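PDB 4ZR1: ceramide very long chain fatty acid hydroxylase SCS7 from Saccharomyces cerevisiae, which hydroxylates the very long chain fatty acid of ceramides, probably at C-2, using O2 and electrons from cytochrome b5. Local coordinates for residues A[145-150]-A[269-274]; A[230-235]-A[253-258]. All coordinates share one frame; numbering follows the deposited sequence.

How the contacts relate
From the N terminus, the chain first reaches 145-150 near the probably cytoplasmic end of transmembrane helix 128-154. It then runs through helices 164-179 and 191-208 to 230-235, on transmembrane helix 211-236. The next 17 residues include most of helix 242-256, probably cytoplasmic, on whose last turn 253-258 begins; there contact 2 (230-235 with 253-258) closes the inner loop. The short helix 269-273 follows and returns to the second transmembrane helix, closing the outer loop of 118 residues as contact 1 (145-150 with 269-274). Contact 2 is therefore nested within contact 1. They meet at one zinc ion, shared by H150 and H254; the second zinc, held by H232 and H255, belongs to contact 2 alone.

Contact 1: residues A[145-150]-A[269-274]. With ZN (zinc ion), chain D.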
# COMPACT_ATOMS: atom_id res chain seq x y z
N ILE A 145 -7.16 7.39 -8.99
CA ILE A 145 -5.80 6.87 -9.05
C ILE A 145 -5.49 5.94 -7.87
O ILE A 145 -5.02 4.80 -8.07
CB ILE A 145 -4.79 8.01 -9.08
CG1 ILE A 145 -4.90 8.74 -10.42
CG2 ILE A 145 -3.38 7.49 -8.85
CD1 ILE A 145 -4.16 10.07 -10.46
N GLU A 146 -5.76 6.42 -6.66
CA GLU A 146 -5.64 5.62 -5.44
C GLU A 146 -6.33 4.26 -5.58
O GLU A 146 -5.74 3.23 -5.27
CB GLU A 146 -6.23 6.38 -4.25
CG GLU A 146 -6.38 5.54 -2.99
CD GLU A 146 -7.25 6.21 -1.94
OE1 GLU A 146 -8.12 5.51 -1.37
OE2 GLU A 146 -7.04 7.42 -1.66
N TYR A 147 -7.58 4.26 -6.05
CA TYR A 147 -8.31 3.02 -6.31
C TYR A 147 -7.65 2.17 -7.40
O TYR A 147 -7.54 0.96 -7.27
CB TYR A 147 -9.77 3.31 -6.70
CG TYR A 147 -10.58 2.07 -6.99
CD1 TYR A 147 -11.21 1.37 -5.97
CD2 TYR A 147 -10.69 1.58 -8.29
CE1 TYR A 147 -11.94 0.22 -6.24
CE2 TYR A 147 -11.41 0.45 -8.56
CZ TYR A 147 -12.04 -0.23 -7.53
OH TYR A 147 -12.76 -1.37 -7.80
N GLY A 148 -7.20 2.82 -8.48
CA GLY A 148 -6.66 2.12 -9.64
C GLY A 148 -5.29 1.50 -9.44
O GLY A 148 -5.08 0.34 -9.79
N LEU A 149 -4.36 2.28 -8.90
CA LEU A 149 -3.04 1.76 -8.55
C LEU A 149 -3.16 0.59 -7.60
O LEU A 149 -2.57 -0.47 -7.82
CB LEU A 149 -2.18 2.84 -7.92
CG LEU A 149 -1.75 3.92 -8.91
CD1 LEU A 149 -0.78 4.89 -8.27
CD2 LEU A 149 -1.15 3.26 -10.13
N HIS A 150 -3.95 0.77 -6.54
CA HIS A 150 -4.10 -0.26 -5.54
C HIS A 150 -4.66 -1.55 -6.12
O HIS A 150 -4.12 -2.63 -5.87
CB HIS A 150 -5.00 0.22 -4.41
CG HIS A 150 -4.98 -0.68 -3.22
ND1 HIS A 150 -5.82 -0.51 -2.14
CD2 HIS A 150 -4.22 -1.76 -2.94
CE1 HIS A 150 -5.58 -1.45 -1.24
NE2 HIS A 150 -4.61 -2.22 -1.70
N PHE A 269 -15.74 4.69 -1.64
CA PHE A 269 -16.50 5.30 -2.72
C PHE A 269 -16.35 4.53 -4.03
O PHE A 269 -17.31 3.97 -4.55
CB PHE A 269 -16.06 6.75 -2.90
CG PHE A 269 -16.82 7.50 -3.94
CD1 PHE A 269 -18.05 8.06 -3.65
CD2 PHE A 269 -16.31 7.65 -5.22
CE1 PHE A 269 -18.75 8.75 -4.61
CE2 PHE A 269 -17.01 8.34 -6.18
CZ PHE A 269 -18.23 8.90 -5.87
N TRP A 270 -15.13 4.48 -4.54
CA TRP A 270 -14.87 3.80 -5.81
C TRP A 270 -15.02 2.28 -5.71
O TRP A 270 -15.12 1.61 -6.74
CB TRP A 270 -13.47 4.17 -6.31
CG TRP A 270 -13.32 5.63 -6.56
CD1 TRP A 270 -12.59 6.52 -5.84
CD2 TRP A 270 -13.97 6.38 -7.59
NE1 TRP A 270 -12.71 7.78 -6.37
CE2 TRP A 270 -13.56 7.72 -7.45
CE3 TRP A 270 -14.85 6.05 -8.63
CZ2 TRP A 270 -14.00 8.73 -8.31
CZ3 TRP A 270 -15.29 7.05 -9.48
CH2 TRP A 270 -14.86 8.37 -9.32
N ASP A 271 -15.03 1.75 -4.50
CA ASP A 271 -15.31 0.33 -4.30
C ASP A 271 -16.76 0.05 -4.64
O ASP A 271 -17.10 -0.95 -5.27
CB ASP A 271 -15.02 -0.09 -2.86
CG ASP A 271 -13.59 -0.56 -2.66
OD1 ASP A 271 -13.03 -1.17 -3.59
OD2 ASP A 271 -13.04 -0.29 -1.57
N GLU A 272 -17.62 0.96 -4.21
CA GLU A 272 -19.04 0.82 -4.43
C GLU A 272 -19.34 0.99 -5.93
O GLU A 272 -20.00 0.16 -6.54
CB GLU A 272 -19.78 1.84 -3.58
CG GLU A 272 -20.84 1.25 -2.70
CD GLU A 272 -21.06 2.05 -1.42
OE1 GLU A 272 -21.00 3.29 -1.48
OE2 GLU A 272 -21.39 1.44 -0.37
N VAL A 273 -18.80 2.06 -6.50
CA VAL A 273 -18.94 2.37 -7.92
C VAL A 273 -18.55 1.20 -8.82
O VAL A 273 -19.27 0.87 -9.76
CB VAL A 273 -18.09 3.60 -8.29
CG1 VAL A 273 -18.10 3.84 -9.78
CG2 VAL A 273 -18.56 4.83 -7.52
N PHE A 274 -17.41 0.57 -8.53
CA PHE A 274 -16.87 -0.49 -9.40
C PHE A 274 -17.07 -1.89 -8.84
O PHE A 274 -16.44 -2.85 -9.28
CB PHE A 274 -15.39 -0.28 -9.66
CG PHE A 274 -15.08 0.97 -10.42
CD1 PHE A 274 -15.39 1.06 -11.77
CD2 PHE A 274 -14.43 2.02 -9.81
CE1 PHE A 274 -15.09 2.21 -12.49
CE2 PHE A 274 -14.12 3.17 -10.52
CZ PHE A 274 -14.45 3.27 -11.87
ZN ZN D . -3.60 -4.06 -0.74
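W270 meets Y147 first through its CB, 3.6 Å from Y147 CD1, while its indole runs away from the phenol and gives NE1 to T143. W270 also turns its backbone O over one face of the phenol, 3.5 Å from Y147 CE1. The ring gets there because Y147 holds CG anti to the backbone N (chi1 179°), which carries it straight out of helix 128-154 onto helix 269-273. Next comes D271, whose OD1 lies in the plane of the tyrosine ring at its edge, 3.2 Å from Y147 CE1; ring and carboxylate planes stand 75° apart. OD1 is also bonded to T276 OG1, a hydroxyl that Y147 OH bonds too, and OD2 goes to Y250 on helix 242-256. Y147 with 269-274 thus joins a transmembrane helix to the probably cytoplasmic cap that carries histidine-box ligands; three residues after Y147, H150 NE2 binds zinc at 2.3 Å while its ND1 is fixed by F263 O. F274, just past the end of the short helix, lays CB 3.4 Å from Y147 OH. Its ring is nearly parallel to the phenol (24°) but slid aside, with centroids 5.3 Å apart, so overlap is slight. Without the phenol, as with an alanine here, R151 and T276 would probably lose a bonding partner and a gap would open between helix 128-154 and the W270/F274 side of 269-274. The phenol hydroxyl bonds R151 NH1 one helical turn further along helix 128-154.

Contact 2: residues A[230-235]-A[253-258]; sequences ECHFFL and EHHYKN. With ZN (zinc ion), chain C; ZN (zinc ion), chain D; BOG (octyl beta-D-glucopyranoside), chain G; BOG (octyl beta-D-glucopyranoside), chain H.
H255 and H232 face one another across a zinc ion, their NE2 atoms 4.3 Å apart and each lying near the plane of the other ring, at its edge. CB leaves the H255 backbone heading for 230-235. CG stands beside the backbone N, anti to the carbonyl carbon (chi1 -79°), and the imidazole extends from there; H255 CD2 and CE1 flank NE2, 3.1 and 2.9 Å from the zinc without binding it. NE2, at the tip, binds the zinc at 2.0 Å. H232 completes the span from the far side: its CG is anti to the backbone N, bringing the ring round to the ion, and NE2 binds at 2.3 Å. The angle from NE2 of H255 through the metal to NE2 of H232 is about 163°, so the two ligands are nearly trans. H177, H236 and H251 fill the other three positions.

The neighbouring H254 swings its ring to the second zinc, with NE2 at 2.1 Å, among H150, H155, H174 and H178. Adjacent histidines thus serve different metals, in the histidine-box arrangement of this membrane hydroxylase family; the pair likely forms the catalytic dimetal centre. On the other side of helix 211-236, the F234 ring has F233 CD2 over one face and the detergent O1 of octyl glucoside chain G over the other. F234 CE2 lies 3.4 Å from C5' of octyl glucoside chain H.

Between the two protein segments there is no hydrogen bond and little buried surface. Coordination makes their direct link, which is probably only as firm as the metal bonds, while C231 and L235 pack on helix 242-256 beside it.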
# COMPACT_ATOMS: atom_id res chain seq x y z
N GLU A 230 -0.80 9.23 4.68
CA GLU A 230 -0.96 9.55 6.09
C GLU A 230 -2.18 8.84 6.64
O GLU A 230 -2.11 8.18 7.68
CB GLU A 230 -1.08 11.05 6.29
CG GLU A 230 0.18 11.80 5.91
CD GLU A 230 1.40 11.25 6.62
OE1 GLU A 230 1.54 11.46 7.83
OE2 GLU A 230 2.22 10.59 5.96
N CYS A 231 -3.30 8.96 5.94
CA CYS A 231 -4.48 8.20 6.31
C CYS A 231 -4.12 6.72 6.42
O CYS A 231 -4.33 6.09 7.47
CB CYS A 231 -5.61 8.40 5.30
SG CYS A 231 -7.14 7.56 5.76
N HIS A 232 -3.54 6.18 5.35
CA HIS A 232 -3.14 4.77 5.30
C HIS A 232 -2.32 4.37 6.52
O HIS A 232 -2.60 3.36 7.14
CB HIS A 232 -2.35 4.48 4.04
CG HIS A 232 -2.04 3.04 3.86
ND1 HIS A 232 -1.06 2.58 3.01
CD2 HIS A 232 -2.59 1.93 4.43
CE1 HIS A 232 -1.01 1.26 3.06
NE2 HIS A 232 -1.92 0.85 3.92
N PHE A 233 -1.33 5.19 6.86
CA PHE A 233 -0.53 4.94 8.05
C PHE A 233 -1.38 4.83 9.31
O PHE A 233 -1.28 3.85 10.05
CB PHE A 233 0.52 6.04 8.25
CG PHE A 233 1.51 5.73 9.34
CD1 PHE A 233 2.62 4.93 9.07
CD2 PHE A 233 1.31 6.19 10.64
CE1 PHE A 233 3.53 4.62 10.08
CE2 PHE A 233 2.22 5.88 11.66
CZ PHE A 233 3.32 5.10 11.38
N PHE A 234 -2.23 5.82 9.55
CA PHE A 234 -2.88 5.91 10.86
C PHE A 234 -4.04 4.94 10.97
O PHE A 234 -4.52 4.66 12.06
CB PHE A 234 -3.29 7.36 11.14
CG PHE A 234 -2.11 8.27 11.38
CD1 PHE A 234 -1.27 8.06 12.46
CD2 PHE A 234 -1.83 9.31 10.51
CE1 PHE A 234 -0.17 8.87 12.68
CE2 PHE A 234 -0.73 10.13 10.72
CZ PHE A 234 0.10 9.91 11.80
N LEU A 235 -4.46 4.40 9.83
CA LEU A 235 -5.40 3.29 9.84
C LEU A 235 -4.78 2.05 10.51
O LEU A 235 -5.48 1.29 11.17
CB LEU A 235 -5.84 2.95 8.42
CG LEU A 235 -6.79 3.92 7.72
CD1 LEU A 235 -7.26 3.27 6.43
CD2 LEU A 235 -7.97 4.27 8.62
N GLU A 253 -9.73 -5.10 7.04
CA GLU A 253 -10.31 -6.33 6.49
C GLU A 253 -9.74 -6.62 5.11
O GLU A 253 -9.70 -7.77 4.68
CB GLU A 253 -11.84 -6.23 6.42
CG GLU A 253 -12.52 -6.39 7.76
CD GLU A 253 -14.03 -6.38 7.64
OE1 GLU A 253 -14.54 -6.35 6.50
OE2 GLU A 253 -14.70 -6.41 8.69
N HIS A 254 -9.28 -5.58 4.43
CA HIS A 254 -8.58 -5.77 3.16
C HIS A 254 -7.29 -6.56 3.40
O HIS A 254 -6.82 -7.31 2.55
CB HIS A 254 -8.27 -4.43 2.51
CG HIS A 254 -7.27 -4.53 1.39
ND1 HIS A 254 -7.63 -4.85 0.10
CD2 HIS A 254 -5.93 -4.37 1.39
CE1 HIS A 254 -6.55 -4.88 -0.66
NE2 HIS A 254 -5.50 -4.59 0.10
N HIS A 255 -6.73 -6.38 4.59
CA HIS A 255 -5.52 -7.07 5.00
C HIS A 255 -5.80 -8.47 5.56
O HIS A 255 -5.21 -9.45 5.12
CB HIS A 255 -4.78 -6.22 6.04
CG HIS A 255 -4.00 -5.09 5.46
ND1 HIS A 255 -2.80 -5.27 4.81
CD2 HIS A 255 -4.24 -3.76 5.43
CE1 HIS A 255 -2.33 -4.10 4.40
NE2 HIS A 255 -3.19 -3.17 4.76
N TYR A 256 -6.70 -8.56 6.53
CA TYR A 256 -6.86 -9.79 7.30
C TYR A 256 -8.14 -10.58 6.99
O TYR A 256 -8.56 -11.40 7.80
CB TYR A 256 -6.83 -9.47 8.79
CG TYR A 256 -5.64 -8.66 9.23
CD1 TYR A 256 -4.42 -9.27 9.54
CD2 TYR A 256 -5.72 -7.28 9.34
CE1 TYR A 256 -3.33 -8.52 9.94
CE2 TYR A 256 -4.65 -6.53 9.74
CZ TYR A 256 -3.45 -7.15 10.04
OH TYR A 256 -2.39 -6.38 10.44
N LYS A 257 -8.74 -10.34 5.83
CA LYS A 257 -9.96 -11.07 5.47
C LYS A 257 -10.08 -11.31 3.96
O LYS A 257 -10.27 -12.44 3.52
CB LYS A 257 -11.19 -10.32 5.98
CG LYS A 257 -12.51 -10.99 5.66
CD LYS A 257 -13.65 -10.26 6.34
CE LYS A 257 -14.98 -10.95 6.11
NZ LYS A 257 -16.07 -10.22 6.82
N ASN A 258 -9.96 -10.23 3.19
CA ASN A 258 -10.09 -10.31 1.73
C ASN A 258 -9.34 -9.18 1.03
O ASN A 258 -9.70 -8.01 1.18
CB ASN A 258 -11.58 -10.28 1.34
CG ASN A 258 -11.83 -10.77 -0.08
OD1 ASN A 258 -11.08 -10.45 -1.00
ND2 ASN A 258 -12.89 -11.55 -0.25
ZN ZN C . -2.59 -1.22 4.69
ZN ZN D . -3.60 -4.06 -0.74
C1 BOG G . -4.04 10.59 16.18
O1 BOG G . -3.97 10.33 14.80
C2 BOG G . -3.91 9.28 16.93
O2 BOG G . -5.00 8.46 16.59
C3 BOG G . -3.92 9.52 18.42
O3 BOG G . -3.57 8.32 19.07
C4 BOG G . -2.95 10.62 18.78
O4 BOG G . -3.16 10.99 20.12
C5 BOG G . -3.20 11.81 17.89
O5 BOG G . -2.98 11.44 16.55
C6 BOG G . -2.29 12.95 18.27
O6 BOG G . -1.06 12.45 18.75
C1' BOG G . -5.15 10.60 14.07
C2' BOG G . -4.77 10.89 12.64
C3' BOG G . -6.00 11.02 11.77
C4' BOG G . -5.71 11.94 10.61
C5' BOG G . -4.77 11.27 9.63
C6' BOG G . -5.32 11.44 8.23
C7' BOG G . -4.86 12.75 7.63
C8' BOG G . -5.33 12.81 6.20
C1 BOG H . 1.81 11.59 16.41
O1 BOG H . 0.77 12.52 16.22
C2 BOG H . 2.52 11.82 17.73
O2 BOG H . 3.05 13.12 17.77
C3 BOG H . 3.65 10.82 17.86
O3 BOG H . 4.20 10.88 19.16
C4 BOG H . 3.15 9.42 17.59
O4 BOG H . 4.25 8.54 17.52
C5 BOG H . 2.36 9.39 16.30
O5 BOG H . 1.28 10.28 16.38
C6 BOG H . 1.83 8.00 16.04
O6 BOG H . 2.66 7.33 15.12
C1' BOG H . -0.02 12.28 15.08
C2' BOG H . -0.01 13.49 14.17
C3' BOG H . -0.95 13.24 13.01
C4' BOG H . -0.65 14.20 11.86
C5' BOG H . -0.96 13.50 10.56
C6' BOG H . -1.51 14.47 9.53
C7' BOG H . -0.38 15.03 8.69
C8' BOG H . -0.97 15.71 7.47